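PDB 1ZX5: mannosephosphate isomerase, putative from Archaeoglobus fulgidus, which probably catalyses the zinc-dependent interconversion of D-mannose 6-phosphate and D-fructose 6-phosphate, as in other type 1 mannose-6-phosphate isomerases. Local coordinates for residues 16-21 with 46-51; 85-90 with 294-299; 108-113 with 205-210; 137-142 with 199-204. One frame throughout, in Å; residues are numbered along the deposited sequence.

Interaction 1. Residues 16-21 with 46-51; sequences VERPWG and TSRPST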
loop_
_atom_site.group_PDB
_atom_site.type_symbol
_atom_site.label_atom_id
_atom_site.label_comp_id
_atom_site.label_asym_id
_atom_site.label_seq_id
_atom_site.Cartn_x
_atom_site.Cartn_y
_atom_site.Cartn_z
ATOM N N VAL A 16 11.507 -2.352 -6.979
ATOM C CA VAL A 16 11.421 -1.405 -8.092
ATOM C C VAL A 16 12.426 -0.287 -7.865
ATOM O O VAL A 16 12.380 0.399 -6.840
ATOM C CB VAL A 16 9.981 -0.797 -8.247
ATOM C CG1 VAL A 16 9.867 0.042 -9.514
ATOM C CG2 VAL A 16 8.914 -1.909 -8.253
ATOM N N GLU A 17 13.330 -0.120 -8.829
ATOM C CA GLU A 17 14.303 0.973 -8.840
ATOM C C GLU A 17 13.616 2.290 -9.168
ATOM O O GLU A 17 12.814 2.364 -10.101
ATOM C CB GLU A 17 15.445 0.684 -9.843
ATOM C CG GLU A 17 16.253 -0.584 -9.465
ATOM C CD GLU A 17 17.257 -1.031 -10.514
ATOM O OE1 GLU A 17 17.707 -0.201 -11.323
ATOM O OE2 GLU A 17 17.618 -2.231 -10.527
ATOM N N ARG A 18 13.918 3.322 -8.391
ATOM C CA ARG A 18 13.351 4.652 -8.606
ATOM C C ARG A 18 14.432 5.682 -8.349
ATOM O O ARG A 18 15.238 5.501 -7.429
ATOM C CB ARG A 18 12.180 4.927 -7.664
ATOM C CG ARG A 18 10.986 4.042 -7.857
ATOM C CD ARG A 18 10.273 4.318 -9.189
ATOM N NE ARG A 18 8.989 3.626 -9.187
ATOM C CZ ARG A 18 8.355 3.187 -10.270
ATOM N NH1 ARG A 18 8.884 3.373 -11.473
ATOM N NH2 ARG A 18 7.192 2.557 -10.142
ATOM N N PRO A 19 14.449 6.767 -9.144
ATOM C CA PRO A 19 15.475 7.789 -8.932
ATOM C C PRO A 19 15.293 8.487 -7.580
ATOM O O PRO A 19 16.269 8.948 -6.990
ATOM C CB PRO A 19 15.273 8.764 -10.115
ATOM C CG PRO A 19 13.841 8.573 -10.547
ATOM C CD PRO A 19 13.536 7.105 -10.261
ATOM N N TRP A 20 14.063 8.514 -7.074
ATOM C CA TRP A 20 13.781 9.095 -5.761
ATOM C C TRP A 20 13.906 8.122 -4.560
ATOM O O TRP A 20 13.631 8.509 -3.413
ATOM C CB TRP A 20 12.405 9.762 -5.776
ATOM C CG TRP A 20 11.337 8.945 -6.434
ATOM C CD1 TRP A 20 10.866 9.099 -7.707
ATOM C CD2 TRP A 20 10.589 7.847 -5.855
ATOM N NE1 TRP A 20 9.873 8.172 -7.961
ATOM C CE2 TRP A 20 9.675 7.399 -6.844
ATOM C CE3 TRP A 20 10.595 7.210 -4.600
ATOM C CZ2 TRP A 20 8.776 6.334 -6.623
ATOM C CZ3 TRP A 20 9.703 6.148 -4.373
ATOM C CH2 TRP A 20 8.802 5.730 -5.379
ATOM N N GLY A 21 14.300 6.871 -4.815
ATOM C CA GLY A 21 14.436 5.891 -3.733
ATOM C C GLY A 21 15.766 6.025 -3.010
ATOM O O GLY A 21 16.766 6.341 -3.631
ATOM N N THR A 46 -0.314 -7.735 -12.887
ATOM C CA THR A 46 0.287 -8.383 -14.067
ATOM C C THR A 46 1.615 -7.768 -14.545
ATOM O O THR A 46 2.432 -8.465 -15.144
ATOM C CB THR A 46 -0.706 -8.490 -15.243
ATOM O OG1 THR A 46 -1.104 -7.175 -15.650
ATOM C CG2 THR A 46 -1.945 -9.282 -14.823
ATOM N N SER A 47 1.846 -6.484 -14.271
ATOM C CA SER A 47 3.104 -5.852 -14.675
ATOM C C SER A 47 4.286 -6.349 -13.837
ATOM O O SER A 47 5.439 -6.272 -14.267
ATOM C CB SER A 47 2.997 -4.317 -14.611
ATOM O OG SER A 47 2.957 -3.839 -13.263
ATOM N N ARG A 48 3.993 -6.890 -12.653
ATOM C CA ARG A 48 5.027 -7.120 -11.655
ATOM C C ARG A 48 4.550 -8.107 -10.565
ATOM O O ARG A 48 4.479 -7.759 -9.386
ATOM C CB ARG A 48 5.423 -5.737 -11.098
ATOM C CG ARG A 48 6.584 -5.676 -10.158
ATOM C CD ARG A 48 7.476 -4.472 -10.436
ATOM N NE ARG A 48 6.800 -3.247 -10.881
ATOM C CZ ARG A 48 7.363 -2.362 -11.707
ATOM N NH1 ARG A 48 6.699 -1.266 -12.064
ATOM N NH2 ARG A 48 8.588 -2.576 -12.193
ATOM N N PRO A 49 4.210 -9.353 -10.964
ATOM C CA PRO A 49 3.686 -10.292 -9.973
ATOM C C PRO A 49 4.766 -10.828 -9.027
ATOM O O PRO A 49 5.903 -11.063 -9.443
ATOM C CB PRO A 49 3.099 -11.416 -10.826
ATOM C CG PRO A 49 3.860 -11.371 -12.105
ATOM C CD PRO A 49 4.303 -9.958 -12.312
ATOM N N SER A 50 4.406 -10.996 -7.757
ATOM C CA SER A 50 5.295 -11.603 -6.781
ATOM C C SER A 50 5.258 -13.105 -6.966
ATOM O O SER A 50 4.273 -13.654 -7.471
ATOM C CB SER A 50 4.860 -11.251 -5.359
ATOM O OG SER A 50 5.119 -9.885 -5.072
ATOM N N THR A 51 6.332 -13.772 -6.570
ATOM C CA THR A 51 6.322 -15.219 -6.551
ATOM C C THR A 51 6.401 -15.683 -5.097
ATOM O O THR A 51 7.115 -15.103 -4.273
ATOM C CB THR A 51 7.437 -15.871 -7.451
ATOM O OG1 THR A 51 8.710 -15.668 -6.855
ATOM C CG2 THR A 51 7.474 -15.273 -8.869
#
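Arg-48 lays its guanidinium against the two methyls of Val-16, and these two residues account for most of the buried surface. The valine comes over one face of the flat group: CG2 stands 3.6 Å from NE of Arg-48, displaced toward the rim of the plane, and CG1 is 4.0 Å from NH2 of the same arginine. The side chains cross at about a right angle. Arg-48 starts with CG anti to the backbone N (chi1 -173°) and then bends at chi2 and chi3, which brings its planar end round to present a face. The contact joins strand 15-17, an outermost strand of its sheet, to the loop between strands 36-41 and 51-54. Buried Val-16 suits its place because its compact, branched end can serve two flat groups: CG1 also lies over the centre of the Arg-18 guanidinium, 3.5 Å above that plane. Arg-18 NH2 and Arg-48 NH1 are 4.3 Å apart with no bond between them. Glu-38 answers the first charge through a salt bridge to Arg-18 NE, while Arg-48 makes a cation-pi contact with Trp-40. A leucine in place of Arg-48 would probably leave Trp-40 without its cationic partner and the valine methyls without their flat cover. Chemically, then, valine methyls pack on a face of each of two like-charged groups, whose closeness Glu-38 and Trp-40 are likely to ease.

Interaction 2. Residues 85-90 with 294-299; sequences ILVRLI and VRIYLK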
loop_
_atom_site.group_PDB
_atom_site.type_symbol
_atom_site.label_atom_id
_atom_site.label_comp_id
_atom_site.label_asym_id
_atom_site.label_seq_id
_atom_site.Cartn_x
_atom_site.Cartn_y
_atom_site.Cartn_z
ATOM N N ILE A 85 -6.185 -6.038 -3.985
ATOM C CA ILE A 85 -5.263 -5.043 -3.441
ATOM C C ILE A 85 -3.839 -5.151 -3.982
ATOM O O ILE A 85 -3.428 -6.190 -4.521
ATOM C CB ILE A 85 -5.203 -5.070 -1.852
ATOM C CG1 ILE A 85 -4.748 -6.444 -1.326
ATOM C CG2 ILE A 85 -6.550 -4.648 -1.220
ATOM C CD1 ILE A 85 -4.479 -6.487 0.218
ATOM N N LEU A 86 -3.085 -4.069 -3.799
ATOM C CA LEU A 86 -1.654 -4.073 -4.025
ATOM C C LEU A 86 -0.989 -3.464 -2.792
ATOM O O LEU A 86 -1.369 -2.375 -2.340
ATOM C CB LEU A 86 -1.292 -3.278 -5.296
ATOM C CG LEU A 86 0.197 -3.023 -5.598
ATOM C CD1 LEU A 86 1.013 -4.317 -5.714
ATOM C CD2 LEU A 86 0.344 -2.217 -6.871
ATOM N N VAL A 87 -0.003 -4.173 -2.247
ATOM C CA VAL A 87 0.691 -3.734 -1.051
ATOM C C VAL A 87 2.118 -3.391 -1.426
ATOM O O VAL A 87 2.821 -4.213 -2.015
ATOM C CB VAL A 87 0.670 -4.827 0.074
ATOM C CG1 VAL A 87 1.386 -4.335 1.306
ATOM C CG2 VAL A 87 -0.766 -5.220 0.422
ATOM N N ARG A 88 2.539 -2.174 -1.082
ATOM C CA ARG A 88 3.862 -1.694 -1.417
ATOM C C ARG A 88 4.524 -0.968 -0.259
ATOM O O ARG A 88 3.898 -0.115 0.366
ATOM C CB ARG A 88 3.775 -0.715 -2.577
ATOM C CG ARG A 88 3.287 -1.334 -3.854
ATOM C CD ARG A 88 3.408 -0.348 -4.973
ATOM N NE ARG A 88 2.318 0.611 -4.997
ATOM C CZ ARG A 88 2.259 1.634 -5.845
ATOM N NH1 ARG A 88 3.243 1.843 -6.722
ATOM N NH2 ARG A 88 1.217 2.454 -5.816
ATOM N N LEU A 89 5.786 -1.311 0.016
ATOM C CA LEU A 89 6.669 -0.426 0.760
ATOM C C LEU A 89 7.172 0.630 -0.215
ATOM O O LEU A 89 7.566 0.292 -1.345
ATOM C CB LEU A 89 7.855 -1.192 1.371
ATOM C CG LEU A 89 7.510 -2.287 2.389
ATOM C CD1 LEU A 89 8.773 -3.037 2.796
ATOM C CD2 LEU A 89 6.799 -1.678 3.597
ATOM N N ILE A 90 7.142 1.895 0.217
ATOM C CA ILE A 90 7.566 3.037 -0.616
ATOM C C ILE A 90 8.580 3.873 0.158
ATOM O O ILE A 90 8.318 4.296 1.281
ATOM C CB ILE A 90 6.368 3.966 -1.005
ATOM C CG1 ILE A 90 5.240 3.194 -1.711
ATOM C CG2 ILE A 90 6.846 5.229 -1.797
ATOM C CD1 ILE A 90 5.521 2.817 -3.126
ATOM N N VAL A 294 1.810 -5.222 11.360
ATOM C CA VAL A 294 0.703 -4.599 10.671
ATOM C C VAL A 294 -0.181 -5.692 10.096
ATOM O O VAL A 294 0.302 -6.573 9.370
ATOM C CB VAL A 294 1.196 -3.662 9.523
ATOM C CG1 VAL A 294 0.004 -2.926 8.874
ATOM C CG2 VAL A 294 2.257 -2.666 10.049
ATOM N N ARG A 295 -1.471 -5.643 10.414
ATOM C CA ARG A 295 -2.431 -6.558 9.815
ATOM C C ARG A 295 -3.215 -5.830 8.719
ATOM O O ARG A 295 -3.874 -4.830 8.982
ATOM C CB ARG A 295 -3.385 -7.109 10.873
ATOM C CG ARG A 295 -4.244 -8.245 10.368
ATOM C CD ARG A 295 -5.209 -8.768 11.429
ATOM N NE ARG A 295 -6.269 -7.819 11.748
ATOM C CZ ARG A 295 -7.505 -7.851 11.257
ATOM N NH1 ARG A 295 -8.383 -6.925 11.642
ATOM N NH2 ARG A 295 -7.885 -8.803 10.407
ATOM N N ILE A 296 -3.135 -6.347 7.499
ATOM C CA ILE A 296 -3.847 -5.802 6.359
ATOM C C ILE A 296 -4.987 -6.772 6.061
ATOM O O ILE A 296 -4.785 -7.973 6.004
ATOM C CB ILE A 296 -2.884 -5.619 5.128
ATOM C CG1 ILE A 296 -1.686 -4.746 5.522
ATOM C CG2 ILE A 296 -3.633 -5.053 3.902
ATOM C CD1 ILE A 296 -0.459 -4.861 4.583
ATOM N N TYR A 297 -6.195 -6.260 5.906
ATOM C CA TYR A 297 -7.354 -7.133 5.780
ATOM C C TYR A 297 -8.326 -6.591 4.743
ATOM O O TYR A 297 -8.363 -5.389 4.470
ATOM C CB TYR A 297 -8.063 -7.306 7.144
ATOM C CG TYR A 297 -8.404 -5.994 7.800
ATOM C CD1 TYR A 297 -9.629 -5.365 7.545
ATOM C CD2 TYR A 297 -7.494 -5.358 8.654
ATOM C CE1 TYR A 297 -9.951 -4.155 8.120
ATOM C CE2 TYR A 297 -7.809 -4.139 9.250
ATOM C CZ TYR A 297 -9.038 -3.540 8.972
ATOM O OH TYR A 297 -9.374 -2.328 9.550
ATOM N N LEU A 298 -9.112 -7.497 4.172
ATOM C CA LEU A 298 -10.184 -7.129 3.258
ATOM C C LEU A 298 -11.436 -6.828 4.072
ATOM O O LEU A 298 -11.614 -7.347 5.176
ATOM C CB LEU A 298 -10.434 -8.251 2.253
ATOM C CG LEU A 298 -9.220 -8.733 1.454
ATOM C CD1 LEU A 298 -9.647 -9.826 0.474
ATOM C CD2 LEU A 298 -8.499 -7.571 0.725
ATOM N N LYS A 299 -12.280 -5.956 3.542
ATOM C CA LYS A 299 -13.537 -5.627 4.179
ATOM C C LYS A 299 -14.689 -6.097 3.301
ATOM O O LYS A 299 -14.693 -5.894 2.082
ATOM C CB LYS A 299 -13.635 -4.127 4.438
ATOM C CG LYS A 299 -12.797 -3.656 5.603
ATOM C CD LYS A 299 -12.792 -2.147 5.683
ATOM C CE LYS A 299 -14.128 -1.610 6.189
ATOM N NZ LYS A 299 -14.206 -0.135 6.024
#
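Ile-85 and Val-87 meet Ile-296 and Leu-298 through aliphatic branches alone, and the flat groups of both strands are kept out of this interface. The guanidinium of Arg-295 has CD2 of Tyr-297 over one face, 3.4 Å above its plane and toward the rim, while its NE forms a salt bridge with Glu-233. One face of the Arg-88 guanidinium is covered, also off-centre, by CD1 of Ile-90. Between the strands, Val-87 and Ile-296 reach toward each other tip to tip, CG1 of the valine lying 3.8 Å from CD1 of the isoleucine. Ile-85 works with two branches: its CD1 is 4.0 Å from CG2 of Ile-296, and its CG2 is 4.0 Å from CD2 of Leu-298. CG1 of Ile-85 sits between the backbone N and the carbonyl carbon (chi1 60°), which sends CD1 across to the other strand. Branched aliphatic residues suit this place, since they fill a buried layer and bring no polar atom needing a partner. The axes of the two short strand segments come within 10.0 Å at 167°, nearly antiparallel, with no hydrogen bond between the two: this is face-to-face packing of different sheets. Strand 85-92 is flanked in its sheet by strands 36-41 and 181-188, and strand 291-298 lies between 230-237 and 250-256, whose Ile-251 also touches Val-87, as in the beta-sandwich of a cupin.

Interaction 3. Residues 108-113 with 205-210; sequences ESLGEA and KKVLNT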
loop_
_atom_site.group_PDB
_atom_site.type_symbol
_atom_site.label_atom_id
_atom_site.label_comp_id
_atom_site.label_asym_id
_atom_site.label_seq_id
_atom_site.Cartn_x
_atom_site.Cartn_y
_atom_site.Cartn_z
ATOM N N GLU A 108 -12.655 4.166 -16.143
ATOM C CA GLU A 108 -13.519 3.566 -17.154
ATOM C C GLU A 108 -13.837 4.548 -18.290
ATOM O O GLU A 108 -13.806 4.193 -19.475
ATOM C CB GLU A 108 -14.805 3.039 -16.496
ATOM C CG GLU A 108 -15.879 2.600 -17.481
ATOM C CD GLU A 108 -17.134 2.094 -16.780
ATOM O OE1 GLU A 108 -18.241 2.582 -17.100
ATOM O OE2 GLU A 108 -17.012 1.217 -15.897
ATOM N N SER A 109 -14.131 5.784 -17.900
ATOM C CA SER A 109 -14.420 6.880 -18.817
ATOM C C SER A 109 -13.191 7.272 -19.669
ATOM O O SER A 109 -13.313 7.633 -20.850
ATOM C CB SER A 109 -14.905 8.075 -17.997
ATOM O OG SER A 109 -15.040 9.204 -18.811
ATOM N N LEU A 110 -12.014 7.201 -19.056
ATOM C CA LEU A 110 -10.736 7.420 -19.748
ATOM C C LEU A 110 -10.307 6.222 -20.605
ATOM O O LEU A 110 -9.351 6.328 -21.369
ATOM C CB LEU A 110 -9.628 7.749 -18.730
ATOM C CG LEU A 110 -9.692 9.133 -18.072
ATOM C CD1 LEU A 110 -8.672 9.287 -16.927
ATOM C CD2 LEU A 110 -9.502 10.215 -19.111
ATOM N N GLY A 111 -11.000 5.092 -20.455
ATOM C CA GLY A 111 -10.697 3.862 -21.190
ATOM C C GLY A 111 -9.433 3.124 -20.754
ATOM O O GLY A 111 -8.806 2.415 -21.547
ATOM N N GLU A 112 -9.059 3.261 -19.493
ATOM C CA GLU A 112 -7.879 2.564 -18.987
ATOM C C GLU A 112 -8.147 1.058 -18.890
ATOM O O GLU A 112 -9.299 0.637 -18.717
ATOM C CB GLU A 112 -7.476 3.127 -17.621
ATOM C CG GLU A 112 -7.051 4.601 -17.655
ATOM C CD GLU A 112 -5.627 4.829 -18.208
ATOM O OE1 GLU A 112 -4.980 3.879 -18.728
ATOM O OE2 GLU A 112 -5.145 5.978 -18.100
ATOM N N ALA A 113 -7.104 0.252 -19.045
ATOM C CA ALA A 113 -7.216 -1.188 -18.812
ATOM C C ALA A 113 -7.256 -1.474 -17.301
ATOM O O ALA A 113 -7.889 -2.428 -16.871
ATOM C CB ALA A 113 -6.076 -1.943 -19.484
ATOM N N LYS A 205 -6.601 16.914 -15.591
ATOM C CA LYS A 205 -7.756 17.812 -15.690
ATOM C C LYS A 205 -9.093 17.091 -15.506
ATOM O O LYS A 205 -10.019 17.624 -14.908
ATOM C CB LYS A 205 -7.758 18.543 -17.032
ATOM C CG LYS A 205 -6.684 19.604 -17.166
ATOM C CD LYS A 205 -6.965 20.530 -18.365
ATOM C CE LYS A 205 -6.832 19.788 -19.688
ATOM N NZ LYS A 205 -6.875 20.704 -20.880
ATOM N N LYS A 206 -9.175 15.872 -16.016
ATOM C CA LYS A 206 -10.386 15.068 -15.917
ATOM C C LYS A 206 -10.677 14.439 -14.544
ATOM O O LYS A 206 -11.822 14.087 -14.260
ATOM C CB LYS A 206 -10.355 14.000 -17.005
ATOM C CG LYS A 206 -10.601 14.623 -18.387
ATOM C CD LYS A 206 -10.462 13.600 -19.481
ATOM C CE LYS A 206 -10.771 14.198 -20.850
ATOM N NZ LYS A 206 -10.205 13.290 -21.903
ATOM N N VAL A 207 -9.660 14.300 -13.692
ATOM C CA VAL A 207 -9.842 13.564 -12.433
ATOM C C VAL A 207 -9.543 14.395 -11.188
ATOM O O VAL A 207 -9.945 14.026 -10.094
ATOM C CB VAL A 207 -9.021 12.227 -12.399
ATOM C CG1 VAL A 207 -9.230 11.428 -13.684
ATOM C CG2 VAL A 207 -7.534 12.490 -12.183
ATOM N N LEU A 208 -8.842 15.512 -11.359
ATOM C CA LEU A 208 -8.336 16.288 -10.225
ATOM C C LEU A 208 -9.434 17.015 -9.437
ATOM O O LEU A 208 -10.256 17.747 -10.014
ATOM C CB LEU A 208 -7.260 17.284 -10.679
ATOM C CG LEU A 208 -6.628 18.158 -9.587
ATOM C CD1 LEU A 208 -5.861 17.303 -8.565
ATOM C CD2 LEU A 208 -5.745 19.245 -10.202
ATOM N N ASN A 209 -9.438 16.794 -8.122
ATOM C CA ASN A 209 -10.240 17.596 -7.194
ATOM C C ASN A 209 -9.513 18.921 -6.941
ATOM O O ASN A 209 -8.467 18.955 -6.284
ATOM C CB ASN A 209 -10.470 16.817 -5.888
ATOM C CG ASN A 209 -11.447 17.511 -4.925
ATOM O OD1 ASN A 209 -11.808 18.679 -5.094
ATOM N ND2 ASN A 209 -11.860 16.783 -3.895
ATOM N N THR A 210 -10.063 20.002 -7.479
ATOM C CA THR A 210 -9.456 21.328 -7.365
ATOM C C THR A 210 -9.940 22.116 -6.142
ATOM O O THR A 210 -9.500 23.251 -5.927
ATOM C CB THR A 210 -9.700 22.172 -8.633
ATOM O OG1 THR A 210 -11.100 22.175 -8.947
ATOM C CG2 THR A 210 -8.887 21.615 -9.823
#
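Leu-110 makes both cross-segment contacts, each of them apolar, spreading its two methyls over neighbouring residues of the second segment. CD2 lies against the aliphatic stem of Lys-206, 3.5 Å from its CD, the two side chains meeting at a slant. CD1 turns to Val-207 and comes within 3.9 Å of its CG1, here at about a right angle. With CG anti to its own carbonyl carbon (chi1 -72°), the leucine points CG at the other segment, and the branch into CD1 and CD2 then divides between Val-207 and Lys-206. Lys-206 suits a surface position: its chain is extended beyond CG, offering methylenes to the leucine while carrying the ammonium group onward. Backbone interactions shape the near side. Gly-111, the first residue to leave helical geometry, has positive phi (73°) in a Schellman motif, a conformation that costs glycine little because it has no side chain. A polar bond lies nearby, between Glu-112 OE2 and Tyr-194 OH. The contact thus joins the C-terminal end of helix 104-109 to the weakly bonded last turn of helix 201-207 at the protein surface, with Tyr-194 of strand 194-195 touching both Leu-110 and Val-207, and helix 139-146 meeting Lys-205 and Leu-208.

Interaction 4. Residues 137-142 with 199-204; sequences VKIEEL and NDWEKV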
loop_
_atom_site.group_PDB
_atom_site.type_symbol
_atom_site.label_atom_id
_atom_site.label_comp_id
_atom_site.label_asym_id
_atom_site.label_seq_id
_atom_site.Cartn_x
_atom_site.Cartn_y
_atom_site.Cartn_z
ATOM N N VAL A 137 -8.323 25.958 -6.073
ATOM C CA VAL A 137 -7.443 26.364 -7.172
ATOM C C VAL A 137 -8.207 26.300 -8.489
ATOM O O VAL A 137 -9.221 25.610 -8.595
ATOM C CB VAL A 137 -6.126 25.499 -7.266
ATOM C CG1 VAL A 137 -5.269 25.658 -6.016
ATOM C CG2 VAL A 137 -6.432 24.029 -7.541
ATOM N N LYS A 138 -7.723 27.030 -9.486
ATOM C CA LYS A 138 -8.284 26.964 -10.826
ATOM C C LYS A 138 -7.345 26.159 -11.726
ATOM O O LYS A 138 -6.139 26.395 -11.738
ATOM C CB LYS A 138 -8.495 28.371 -11.394
ATOM C CG LYS A 138 -9.420 29.268 -10.569
ATOM C CD LYS A 138 -9.683 30.577 -11.310
ATOM C CE LYS A 138 -10.088 31.712 -10.364
ATOM N NZ LYS A 138 -11.548 31.697 -10.030
ATOM N N ILE A 139 -7.903 25.207 -12.470
ATOM C CA ILE A 139 -7.130 24.411 -13.427
ATOM C C ILE A 139 -6.203 25.274 -14.294
ATOM O O ILE A 139 -5.033 24.938 -14.468
ATOM C CB ILE A 139 -8.050 23.503 -14.305
ATOM C CG1 ILE A 139 -8.208 22.119 -13.670
ATOM C CG2 ILE A 139 -7.489 23.331 -15.721
ATOM C CD1 ILE A 139 -6.914 21.284 -13.575
ATOM N N GLU A 140 -6.737 26.383 -14.809
ATOM C CA GLU A 140 -6.006 27.296 -15.692
ATOM C C GLU A 140 -4.778 27.893 -15.017
ATOM O O GLU A 140 -3.743 28.073 -15.658
ATOM C CB GLU A 140 -6.908 28.445 -16.184
ATOM C CG GLU A 140 -8.186 28.018 -16.904
ATOM C CD GLU A 140 -9.316 27.589 -15.952
ATOM O OE1 GLU A 140 -9.311 27.996 -14.760
ATOM O OE2 GLU A 140 -10.214 26.839 -16.412
ATOM N N GLU A 141 -4.905 28.218 -13.734
ATOM C CA GLU A 141 -3.796 28.788 -12.983
ATOM C C GLU A 141 -2.713 27.747 -12.655
ATOM O O GLU A 141 -1.530 28.087 -12.610
ATOM C CB GLU A 141 -4.303 29.540 -11.744
ATOM C CG GLU A 141 -4.897 30.921 -12.114
ATOM C CD GLU A 141 -5.784 31.545 -11.030
ATOM O OE1 GLU A 141 -5.787 31.049 -9.878
ATOM O OE2 GLU A 141 -6.481 32.547 -11.344
ATOM N N LEU A 142 -3.117 26.490 -12.455
ATOM C CA LEU A 142 -2.171 25.376 -12.320
ATOM C C LEU A 142 -1.371 25.179 -13.610
ATOM O O LEU A 142 -0.167 24.947 -13.563
ATOM C CB LEU A 142 -2.893 24.073 -11.956
ATOM C CG LEU A 142 -3.592 23.937 -10.605
ATOM C CD1 LEU A 142 -4.272 22.589 -10.520
ATOM C CD2 LEU A 142 -2.618 24.107 -9.460
ATOM N N ASN A 199 2.868 15.813 -19.962
ATOM C CA ASN A 199 2.551 14.494 -20.499
ATOM C C ASN A 199 1.196 13.961 -20.009
ATOM O O ASN A 199 0.445 13.361 -20.791
ATOM C CB ASN A 199 3.684 13.507 -20.148
ATOM C CG ASN A 199 3.513 12.145 -20.809
ATOM O OD1 ASN A 199 3.053 11.186 -20.174
ATOM N ND2 ASN A 199 3.872 12.049 -22.071
ATOM N N ASP A 200 0.902 14.182 -18.723
ATOM C CA ASP A 200 -0.289 13.637 -18.076
ATOM C C ASP A 200 -1.411 14.662 -17.863
ATOM O O ASP A 200 -2.449 14.318 -17.309
ATOM C CB ASP A 200 0.070 13.075 -16.700
ATOM C CG ASP A 200 1.012 11.888 -16.753
ATOM O OD1 ASP A 200 1.323 11.374 -17.847
ATOM O OD2 ASP A 200 1.422 11.440 -15.659
ATOM N N TRP A 201 -1.193 15.911 -18.261
ATOM C CA TRP A 201 -2.108 16.999 -17.916
ATOM C C TRP A 201 -3.559 16.802 -18.361
ATOM O O TRP A 201 -4.475 17.151 -17.620
ATOM C CB TRP A 201 -1.597 18.370 -18.397
ATOM C CG TRP A 201 -2.271 19.466 -17.620
ATOM C CD1 TRP A 201 -3.194 20.364 -18.089
ATOM C CD2 TRP A 201 -2.132 19.731 -16.213
ATOM N NE1 TRP A 201 -3.621 21.184 -17.063
ATOM C CE2 TRP A 201 -2.985 20.818 -15.904
ATOM C CE3 TRP A 201 -1.363 19.161 -15.185
ATOM C CZ2 TRP A 201 -3.084 21.355 -14.607
ATOM C CZ3 TRP A 201 -1.459 19.695 -13.895
ATOM C CH2 TRP A 201 -2.310 20.781 -13.621
ATOM N N GLU A 202 -3.773 16.253 -19.558
ATOM C CA GLU A 202 -5.137 15.982 -20.028
ATOM C C GLU A 202 -5.896 15.033 -19.102
ATOM O O GLU A 202 -7.098 15.194 -18.927
ATOM C CB GLU A 202 -5.155 15.445 -21.460
ATOM C CG GLU A 202 -4.819 16.488 -22.520
ATOM C CD GLU A 202 -5.829 17.643 -22.568
ATOM O OE1 GLU A 202 -7.036 17.380 -22.814
ATOM O OE2 GLU A 202 -5.409 18.815 -22.365
ATOM N N LYS A 203 -5.186 14.059 -18.522
ATOM C CA LYS A 203 -5.761 13.114 -17.575
ATOM C C LYS A 203 -5.984 13.775 -16.218
ATOM O O LYS A 203 -7.021 13.577 -15.607
ATOM C CB LYS A 203 -4.876 11.867 -17.395
ATOM C CG LYS A 203 -4.462 11.126 -18.667
ATOM C CD LYS A 203 -5.627 10.505 -19.402
ATOM C CE LYS A 203 -5.152 9.700 -20.628
ATOM N NZ LYS A 203 -5.021 8.239 -20.295
ATOM N N VAL A 204 -4.996 14.537 -15.752
ATOM C CA VAL A 204 -5.100 15.311 -14.515
ATOM C C VAL A 204 -6.367 16.176 -14.507
ATOM O O VAL A 204 -7.124 16.156 -13.538
ATOM C CB VAL A 204 -3.841 16.210 -14.275
ATOM C CG1 VAL A 204 -4.059 17.161 -13.103
ATOM C CG2 VAL A 204 -2.598 15.353 -14.043
#
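Trp-201 pushes the six-membered end of its indole against Leu-142, and here the packing is close. CB of the leucine sits at the ring edge, near the ring plane, 3.7 Å from CH2 and 3.8 Å from CZ2 of Trp-201, with the two side chains crossing at about a right angle. Leucine CD1 adds a longer touch, 4.1 Å from the same CH2. The indole reaches this far because its CG is anti to the backbone N (chi1 -160°), swinging the ring out from helix 201-207. A large, mostly apolar ring suits a gap across which the nearest CA atoms, those of Ile-139 and Val-204, are 9.4 Å apart. On the looser side, Ile-139 slides past the indole in the opposite direction, its CD1 4.0 Å from CZ2 of Trp-201; this isoleucine is partly exposed, and the neighbouring Glu-140 and Glu-141 lie in solvent. NE1 of the buried Trp-201 is hydrogen-bonded to Glu-143, while CG1 of Val-204 lies over one ring face, toward its rim, and Phe-196 packs edge-to-face with the indole. An alanine in place of Trp-201 would probably open a gap beside Leu-142 and leave Glu-143 without its indole N-H. What results is plain helix-helix packing, the N-terminal turns of helices 139-146 and 201-207 joined by an indole set against aliphatic side chains, near the bound beta-L-fructofuranose.

Overall arrangement
Interactions 3 and 4 form one unit, with centres 12 Å apart and helix 201-207 common to both. Two polar links and apolar packing tie them: a probable hydrogen bond between Thr-210 O and Val-137 N (3.0 Å), a salt bridge from Glu-112 OE2 to Lys-203 NZ (3.2 Å), and Leu-208 on Leu-142. Interactions 1 and 2 reach the same six-stranded sheet and touch where Trp-20 CZ3 meets Ile-90 CG2 at 4.0 Å. Interaction 2 is the most central. The bound beta-L-fructofuranose, in a pocket of Pro-95 to Gln-97 and Asp-150 to Lys-154, lies about 10 Å from the Trp-201 side chain and about 12 Å from that of Arg-18; Trp-20 touches Thr-96 of that pocket.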